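Local coordinates for type III secretion system effector protein ExoU (Pseudomonas fluorescens, PDB 4QMK) that probably acts as a patatin-like phospholipase injected into host cells by type III secretion and brought to the plasma membrane through phosphatidylinositol 4,5-bisphosphate, at residues 49-54 with 439-444; 243-248 with 271-276. All blocks are in the same frame, centred on the assembly; numbering follows the deposited sequence.

Interaction 1 (49-54 with 439-444)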
ATOM      1  N   ILE A  49      43.547   3.370  23.801  1.00 33.79           N
ATOM      2  CA  ILE A  49      43.537   2.048  24.329  1.00 34.13           C
ATOM      3  C   ILE A  49      44.759   1.826  25.186  1.00 35.91           C
ATOM      4  O   ILE A  49      45.884   2.025  24.697  1.00 35.81           O
ATOM      5  CB  ILE A  49      43.589   1.024  23.216  1.00 35.37           C
ATOM      6  CG1 ILE A  49      42.429   1.214  22.263  1.00 34.11           C
ATOM      7  CG2 ILE A  49      43.519  -0.385  23.808  1.00 37.70           C
ATOM      8  CD1 ILE A  49      42.425   0.217  21.112  1.00 36.80           C
ATOM      9  N   TYR A  50      44.549   1.418  26.454  1.00 34.65           N
ATOM     10  CA  TYR A  50      45.660   1.158  27.392  1.00 36.54           C
ATOM     11  C   TYR A  50      45.577  -0.279  27.886  1.00 38.23           C
ATOM     12  O   TYR A  50      44.468  -0.835  28.005  1.00 37.19           O
ATOM     13  CB  TYR A  50      45.583   2.060  28.627  1.00 38.26           C
ATOM     14  CG  TYR A  50      45.599   3.561  28.380  1.00 41.79           C
ATOM     15  CD1 TYR A  50      44.405   4.274  28.221  1.00 44.77           C
ATOM     16  CD2 TYR A  50      46.773   4.273  28.418  1.00 41.32           C
ATOM     17  CE1 TYR A  50      44.410   5.647  27.997  1.00 46.52           C
ATOM     18  CE2 TYR A  50      46.794   5.623  28.206  1.00 43.80           C
ATOM     19  CZ  TYR A  50      45.611   6.309  27.981  1.00 47.63           C
ATOM     20  OH  TYR A  50      45.651   7.667  27.812  1.00 53.21           O
ATOM     21  N   ARG A  51      46.725  -0.871  28.207  1.00 39.75           N
ATOM     22  CA  ARG A  51      46.758  -2.218  28.774  1.00 45.48           C
ATOM     23  C   ARG A  51      47.488  -2.244  30.108  1.00 49.22           C
ATOM     24  O   ARG A  51      48.572  -1.685  30.253  1.00 50.90           O
ATOM     25  CB  ARG A  51      47.408  -3.219  27.808  1.00 48.37           C
ATOM     26  CG  ARG A  51      47.636  -4.609  28.429  1.00 53.65           C
ATOM     27  CD  ARG A  51      47.843  -5.726  27.397  1.00 53.47           C
ATOM     28  NE  ARG A  51      48.934  -5.378  26.528  1.00 50.47           N
ATOM     29  CZ  ARG A  51      49.000  -5.684  25.248  1.00 51.93           C
ATOM     30  NH1 ARG A  51      48.045  -6.386  24.635  1.00 52.08           N
ATOM     31  NH2 ARG A  51      50.040  -5.264  24.569  1.00 57.54           N
ATOM     32  N   HIS A  52      46.888  -2.919  31.081  1.00 55.20           N
ATOM     33  CA  HIS A  52      47.499  -3.096  32.410  1.00 54.63           C
ATOM     34  C   HIS A  52      48.378  -4.349  32.415  1.00 56.15           C
ATOM     35  O   HIS A  52      48.506  -5.029  31.420  1.00 56.64           O
ATOM     36  CB  HIS A  52      46.383  -3.203  33.473  1.00 55.49           C
ATOM     37  CG  HIS A  52      45.582  -1.951  33.631  1.00 50.94           C
ATOM     38  ND1 HIS A  52      44.426  -1.707  32.924  1.00 55.74           N
ATOM     39  CD2 HIS A  52      45.787  -0.860  34.401  1.00 55.67           C
ATOM     40  CE1 HIS A  52      43.950  -0.516  33.246  1.00 54.10           C
ATOM     41  NE2 HIS A  52      44.757   0.015  34.146  1.00 62.59           N
ATOM     42  N   SER A  53      48.957  -4.671  33.556  1.00 66.36           N
ATOM     43  CA  SER A  53      49.776  -5.874  33.698  1.00 69.00           C
ATOM     44  C   SER A  53      48.938  -7.137  33.548  1.00 71.96           C
ATOM     45  O   SER A  53      49.328  -8.087  32.854  1.00 63.93           O
ATOM     46  CB  SER A  53      50.377  -5.873  35.082  1.00 78.04           C
ATOM     47  OG  SER A  53      50.667  -4.537  35.458  1.00 86.28           O
ATOM     48  N   ASP A  54      47.781  -7.117  34.220  1.00 74.96           N
ATOM     49  CA  ASP A  54      46.804  -8.213  34.247  1.00 72.84           C
ATOM     50  C   ASP A  54      46.355  -8.644  32.856  1.00 72.81           C
ATOM     51  O   ASP A  54      45.757  -9.712  32.679  1.00 72.81           O
ATOM     52  CB  ASP A  54      45.512  -7.765  34.964  1.00 71.40           C
ATOM     53  CG  ASP A  54      45.717  -6.572  35.899  1.00 77.47           C
ATOM     54  OD1 ASP A  54      46.695  -6.574  36.690  1.00 70.95           O
ATOM     55  OD2 ASP A  54      44.886  -5.630  35.835  1.00 71.81           O
ATOM     56  N   PRO A 439      38.302  -7.574  29.544  1.00 36.54           N
ATOM     57  CA  PRO A 439      39.263  -8.559  30.050  1.00 34.65           C
ATOM     58  C   PRO A 439      40.476  -8.674  29.199  1.00 35.56           C
ATOM     59  O   PRO A 439      41.506  -9.098  29.685  1.00 40.87           O
ATOM     60  CB  PRO A 439      38.500  -9.868  29.958  1.00 36.67           C
ATOM     61  CG  PRO A 439      37.076  -9.482  30.124  1.00 39.86           C
ATOM     62  CD  PRO A 439      36.933  -8.130  29.457  1.00 37.31           C
ATOM     63  N   SER A 440      40.373  -8.390  27.912  1.00 35.08           N
ATOM     64  CA  SER A 440      41.570  -8.470  27.062  1.00 38.05           C
ATOM     65  C   SER A 440      41.482  -7.572  25.869  1.00 37.59           C
ATOM     66  O   SER A 440      40.420  -7.049  25.528  1.00 35.63           O
ATOM     67  CB  SER A 440      41.758  -9.883  26.512  1.00 40.83           C
ATOM     68  OG  SER A 440      40.675 -10.218  25.658  1.00 42.51           O
ATOM     69  N   LEU A 441      42.604  -7.463  25.177  1.00 38.86           N
ATOM     70  CA  LEU A 441      42.648  -6.671  23.967  1.00 36.13           C
ATOM     71  C   LEU A 441      41.741  -7.269  22.926  1.00 35.78           C
ATOM     72  O   LEU A 441      41.126  -6.551  22.151  1.00 39.93           O
ATOM     73  CB  LEU A 441      44.052  -6.578  23.440  1.00 36.05           C
ATOM     74  CG  LEU A 441      44.193  -5.870  22.098  1.00 35.04           C
ATOM     75  CD1 LEU A 441      43.661  -4.457  22.172  1.00 35.18           C
ATOM     76  CD2 LEU A 441      45.664  -5.850  21.747  1.00 35.64           C
ATOM     77  N   ASN A 442      41.628  -8.583  22.893  1.00 35.54           N
ATOM     78  CA  ASN A 442      40.758  -9.189  21.893  1.00 34.06           C
ATOM     79  C   ASN A 442      39.283  -8.810  22.099  1.00 34.27           C
ATOM     80  O   ASN A 442      38.589  -8.528  21.143  1.00 35.16           O
ATOM     81  CB  ASN A 442      40.923 -10.687  21.885  1.00 33.26           C
ATOM     82  CG  ASN A 442      40.046 -11.354  20.876  1.00 33.47           C
ATOM     83  OD1 ASN A 442      40.205 -11.154  19.692  1.00 38.97           O
ATOM     84  ND2 ASN A 442      39.099 -12.122  21.335  1.00 33.22           N
ATOM     85  N   ASP A 443      38.812  -8.817  23.344  1.00 34.75           N
ATOM     86  CA  ASP A 443      37.425  -8.464  23.653  1.00 33.77           C
ATOM     87  C   ASP A 443      37.100  -7.008  23.312  1.00 29.82           C
ATOM     88  O   ASP A 443      36.000  -6.697  22.875  1.00 28.82           O
ATOM     89  CB  ASP A 443      37.127  -8.720  25.131  1.00 39.01           C
ATOM     90  CG  ASP A 443      37.054 -10.180  25.459  1.00 44.93           C
ATOM     91  OD1 ASP A 443      36.429 -10.936  24.694  1.00 51.26           O
ATOM     92  OD2 ASP A 443      37.625 -10.580  26.483  1.00 57.53           O
ATOM     93  N   ALA A 444      38.067  -6.127  23.494  1.00 28.69           N
ATOM     94  CA  ALA A 444      37.914  -4.741  23.085  1.00 27.98           C
ATOM     95  C   ALA A 444      37.795  -4.673  21.553  1.00 27.41           C
ATOM     96  O   ALA A 444      36.907  -3.999  21.034  1.00 27.86           O
ATOM     97  CB  ALA A 444      39.091  -3.918  23.584  1.00 28.25           C
TER
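R51 and L441 meet because each swings its CG across to the side opposite its own backbone N (chi1 172° in R51, 175° in L441), sending one side chain out from the end of strand 47-51 and the other from the first turn of helix 441-446. The arginine then bends at chi3, 56°, and this kink carries the guanidinium over to the leucine, where NH1 lies 3.8 Å from the methyl CD2 of L441. The two side chains cross at about a right angle, and the methyl approaches the guanidinium plane obliquely. CB of L441 is the next nearest atom to R51, 4.2 Å from the same NH1. The other leucine methyl serves I49: CD1 of L441 sits 4.4 Å from I49 CG2, a loose apolar contact. L441 thus spreads its two methyls over two residues of one strand, I49 and R51, whose side chains leave from the same side of the sheet. No hydrogen bond joins the segments. The polar end of R51 is instead tied by NH2 to D463 in a salt bridge, while A465 at the start of helix 464-491 touches both R51 and L441. The turn that presents L441 is fixed by S440 at the N-cap: its OG accepts a nearly straight bond from D443 N at 3.3 Å, and also makes a weak bond to D443 OD2 at 3.2 Å. A444 N bonds to S440 O, closing the first helical turn. This is a serine N-capped helix laid against one face of a four-stranded antiparallel sheet; strand 434-438, the sheet's edge strand within the chain, runs almost directly into that helix, and the N-terminal strands 36-42, 47-51 and 57-61 complete the sheet.

Interaction 2 (243-248 with 271-276)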
ATOM      1  N   LEU A 243      13.468  10.769   7.228  1.00 29.53           N
ATOM      2  CA  LEU A 243      12.611  11.662   8.002  1.00 27.27           C
ATOM      3  C   LEU A 243      11.617  10.902   8.831  1.00 25.93           C
ATOM      4  O   LEU A 243      11.029   9.936   8.336  1.00 24.59           O
ATOM      5  CB  LEU A 243      11.864  12.585   7.052  1.00 27.56           C
ATOM      6  CG  LEU A 243      10.781  13.514   7.634  1.00 29.28           C
ATOM      7  CD1 LEU A 243      11.407  14.548   8.547  1.00 31.29           C
ATOM      8  CD2 LEU A 243      10.059  14.208   6.510  1.00 28.41           C
ATOM      9  N   ASN A 244      11.451  11.343  10.084  1.00 24.34           N
ATOM     10  CA  ASN A 244      10.377  10.911  10.957  1.00 24.93           C
ATOM     11  C   ASN A 244       9.579  12.105  11.330  1.00 25.45           C
ATOM     12  O   ASN A 244      10.096  13.053  11.890  1.00 25.59           O
ATOM     13  CB  ASN A 244      10.902  10.420  12.285  1.00 31.05           C
ATOM     14  CG  ASN A 244      11.443   9.087  12.197  1.00 31.42           C
ATOM     15  OD1 ASN A 244      10.717   8.136  12.149  1.00 39.47           O
ATOM     16  ND2 ASN A 244      12.724   8.997  12.133  1.00 36.56           N
ATOM     17  N   ILE A 245       8.294  12.029  11.118  1.00 27.38           N
ATOM     18  CA  ILE A 245       7.410  13.022  11.586  1.00 27.22           C
ATOM     19  C   ILE A 245       6.553  12.368  12.681  1.00 31.44           C
ATOM     20  O   ILE A 245       5.999  11.276  12.509  1.00 33.78           O
ATOM     21  CB  ILE A 245       6.585  13.562  10.450  1.00 26.73           C
ATOM     22  CG1 ILE A 245       7.506  14.343   9.578  1.00 28.95           C
ATOM     23  CG2 ILE A 245       5.459  14.453  10.984  1.00 28.53           C
ATOM     24  CD1 ILE A 245       6.795  15.206   8.548  1.00 32.00           C
ATOM     25  N   THR A 246       6.448  13.048  13.803  1.00 36.11           N
ATOM     26  CA  THR A 246       5.808  12.490  14.976  1.00 43.77           C
ATOM     27  C   THR A 246       4.870  13.437  15.641  1.00 40.24           C
ATOM     28  O   THR A 246       4.957  14.631  15.461  1.00 45.18           O
ATOM     29  CB  THR A 246       6.909  12.126  15.974  1.00 48.20           C
ATOM     30  OG1 THR A 246       7.730  11.121  15.365  1.00 53.65           O
ATOM     31  CG2 THR A 246       6.344  11.563  17.233  1.00 55.33           C
ATOM     32  N   GLY A 247       3.961  12.912  16.424  1.00 38.92           N
ATOM     33  CA  GLY A 247       3.108  13.774  17.213  1.00 39.07           C
ATOM     34  C   GLY A 247       2.173  13.068  18.112  1.00 35.76           C
ATOM     35  O   GLY A 247       1.977  11.869  17.988  1.00 40.19           O
ATOM     36  N   THR A 248       1.542  13.818  18.980  1.00 32.33           N
ATOM     37  CA  THR A 248       0.662  13.210  19.946  1.00 35.13           C
ATOM     38  C   THR A 248      -0.688  13.852  19.944  1.00 31.37           C
ATOM     39  O   THR A 248      -0.797  15.035  20.154  1.00 32.76           O
ATOM     40  CB  THR A 248       1.257  13.370  21.333  1.00 40.57           C
ATOM     41  OG1 THR A 248       2.585  12.818  21.323  1.00 49.52           O
ATOM     42  CG2 THR A 248       0.394  12.673  22.367  1.00 39.76           C
ATOM     43  N   GLY A 271       4.491  16.334   3.103  1.00 34.39           N
ATOM     44  CA  GLY A 271       3.802  17.593   3.389  1.00 34.09           C
ATOM     45  C   GLY A 271       2.532  17.343   4.148  1.00 33.19           C
ATOM     46  O   GLY A 271       2.264  17.965   5.186  1.00 31.26           O
ATOM     47  N   ARG A 272       1.779  16.389   3.642  1.00 33.36           N
ATOM     48  CA  ARG A 272       0.529  15.978   4.252  1.00 34.16           C
ATOM     49  C   ARG A 272       0.814  15.452   5.677  1.00 35.99           C
ATOM     50  O   ARG A 272       0.081  15.794   6.617  1.00 38.27           O
ATOM     51  CB  ARG A 272      -0.148  14.953   3.324  1.00 36.39           C
ATOM     52  CG  ARG A 272      -1.484  14.345   3.750  1.00 41.21           C
ATOM     53  CD  ARG A 272      -2.476  15.331   4.340  1.00 42.78           C
ATOM     54  NE  ARG A 272      -2.958  16.300   3.372  1.00 48.64           N
ATOM     55  CZ  ARG A 272      -4.030  16.155   2.601  1.00 48.91           C
ATOM     56  NH1 ARG A 272      -4.781  15.069   2.636  1.00 48.44           N
ATOM     57  NH2 ARG A 272      -4.338  17.132   1.777  1.00 53.13           N
ATOM     58  N   ALA A 273       1.897  14.671   5.844  1.00 35.69           N
ATOM     59  CA  ALA A 273       2.279  14.122   7.137  1.00 33.50           C
ATOM     60  C   ALA A 273       2.529  15.210   8.139  1.00 33.75           C
ATOM     61  O   ALA A 273       2.181  15.070   9.325  1.00 29.69           O
ATOM     62  CB  ALA A 273       3.556  13.318   7.013  1.00 34.77           C
ATOM     63  N   ALA A 274       3.215  16.251   7.672  1.00 30.06           N
ATOM     64  CA  ALA A 274       3.591  17.384   8.503  1.00 29.17           C
ATOM     65  C   ALA A 274       2.382  18.226   8.879  1.00 31.33           C
ATOM     66  O   ALA A 274       2.324  18.784   9.973  1.00 32.13           O
ATOM     67  CB  ALA A 274       4.596  18.260   7.762  1.00 31.36           C
ATOM     68  N   LEU A 275       1.431  18.348   7.965  1.00 32.51           N
ATOM     69  CA  LEU A 275       0.238  19.088   8.255  1.00 35.31           C
ATOM     70  C   LEU A 275      -0.523  18.376   9.371  1.00 35.53           C
ATOM     71  O   LEU A 275      -1.019  19.021  10.307  1.00 34.57           O
ATOM     72  CB  LEU A 275      -0.636  19.179   7.009  1.00 38.41           C
ATOM     73  CG  LEU A 275      -2.045  19.765   7.185  1.00 41.34           C
ATOM     74  CD1 LEU A 275      -1.975  21.276   7.387  1.00 44.15           C
ATOM     75  CD2 LEU A 275      -2.846  19.461   5.925  1.00 45.46           C
ATOM     76  N   ILE A 276      -0.644  17.049   9.226  1.00 34.44           N
ATOM     77  CA  ILE A 276      -1.397  16.215  10.169  1.00 36.74           C
ATOM     78  C   ILE A 276      -0.725  16.353  11.515  1.00 33.22           C
ATOM     79  O   ILE A 276      -1.360  16.572  12.560  1.00 29.84           O
ATOM     80  CB  ILE A 276      -1.303  14.713   9.823  1.00 40.07           C
ATOM     81  CG1 ILE A 276      -1.664  14.437   8.363  1.00 39.91           C
ATOM     82  CG2 ILE A 276      -2.129  13.876  10.811  1.00 42.45           C
ATOM     83  CD1 ILE A 276      -3.047  13.980   8.114  1.00 41.67           C
TER
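Helix 270-278 packs on strand 242-251 of the mixed sheet in the patatin-like phospholipase region, with I245 as the one side chain of 243-248 that reaches 271-276. Its CD1 reaches between the methyls of two consecutive alanines, 3.8 Å from A274 CB and 4.1 Å from A273 CB, and lies equally close, 3.8 Å, to A274 N. The other branch works on the backbone: CG2 touches A273 O at 3.7 Å, a van der Waals contact only. With chi1 at -70°, CG1 lies opposite the carbonyl carbon while CG2 is set opposite the backbone N, so the forked side chain sets one arm on the alanine methyls and the other on the peptide. The small alanines let the helix come near, the CA atoms of I245 and A274 standing 6.6 Å apart. Within the sheet, strand 242-251 lies between 254-260, antiparallel to it, and 99-103, parallel to it; the latter ends in the turn with G102, S104 and G106, a GxSxG pattern consistent with the nucleophile elbow of patatin-like enzymes. The side chain of I245 comes near that turn without touching it, and rests on A107 at the start of helix 107-114. F260 of the adjoining strand meets A273, and T246 O accepts a hydrogen bond from S277 OG, a polar tie between strand and helix just beyond the alanines.

In the fold
The two contacts lie on opposite sides of the chain's centre, their own centres 47 Å apart and their nearest atoms about 29 Å apart, and they share neither sheet nor helix. Interaction 1 joins an N-terminal strand to a helix almost 400 residues later, so both segments of interaction 2 fall between its two halves in sequence. Interaction 2 is local, with only 22 residues between strand and helix, ten of them strand. The chain thus begins in the small antiparallel sheet, makes the mixed sheet, and returns to the first sheet through strand 434-438 before the later helices, so that the N-terminal strands and strand 434-438 form one sheet, separate from the mixed sheet that holds interaction 2.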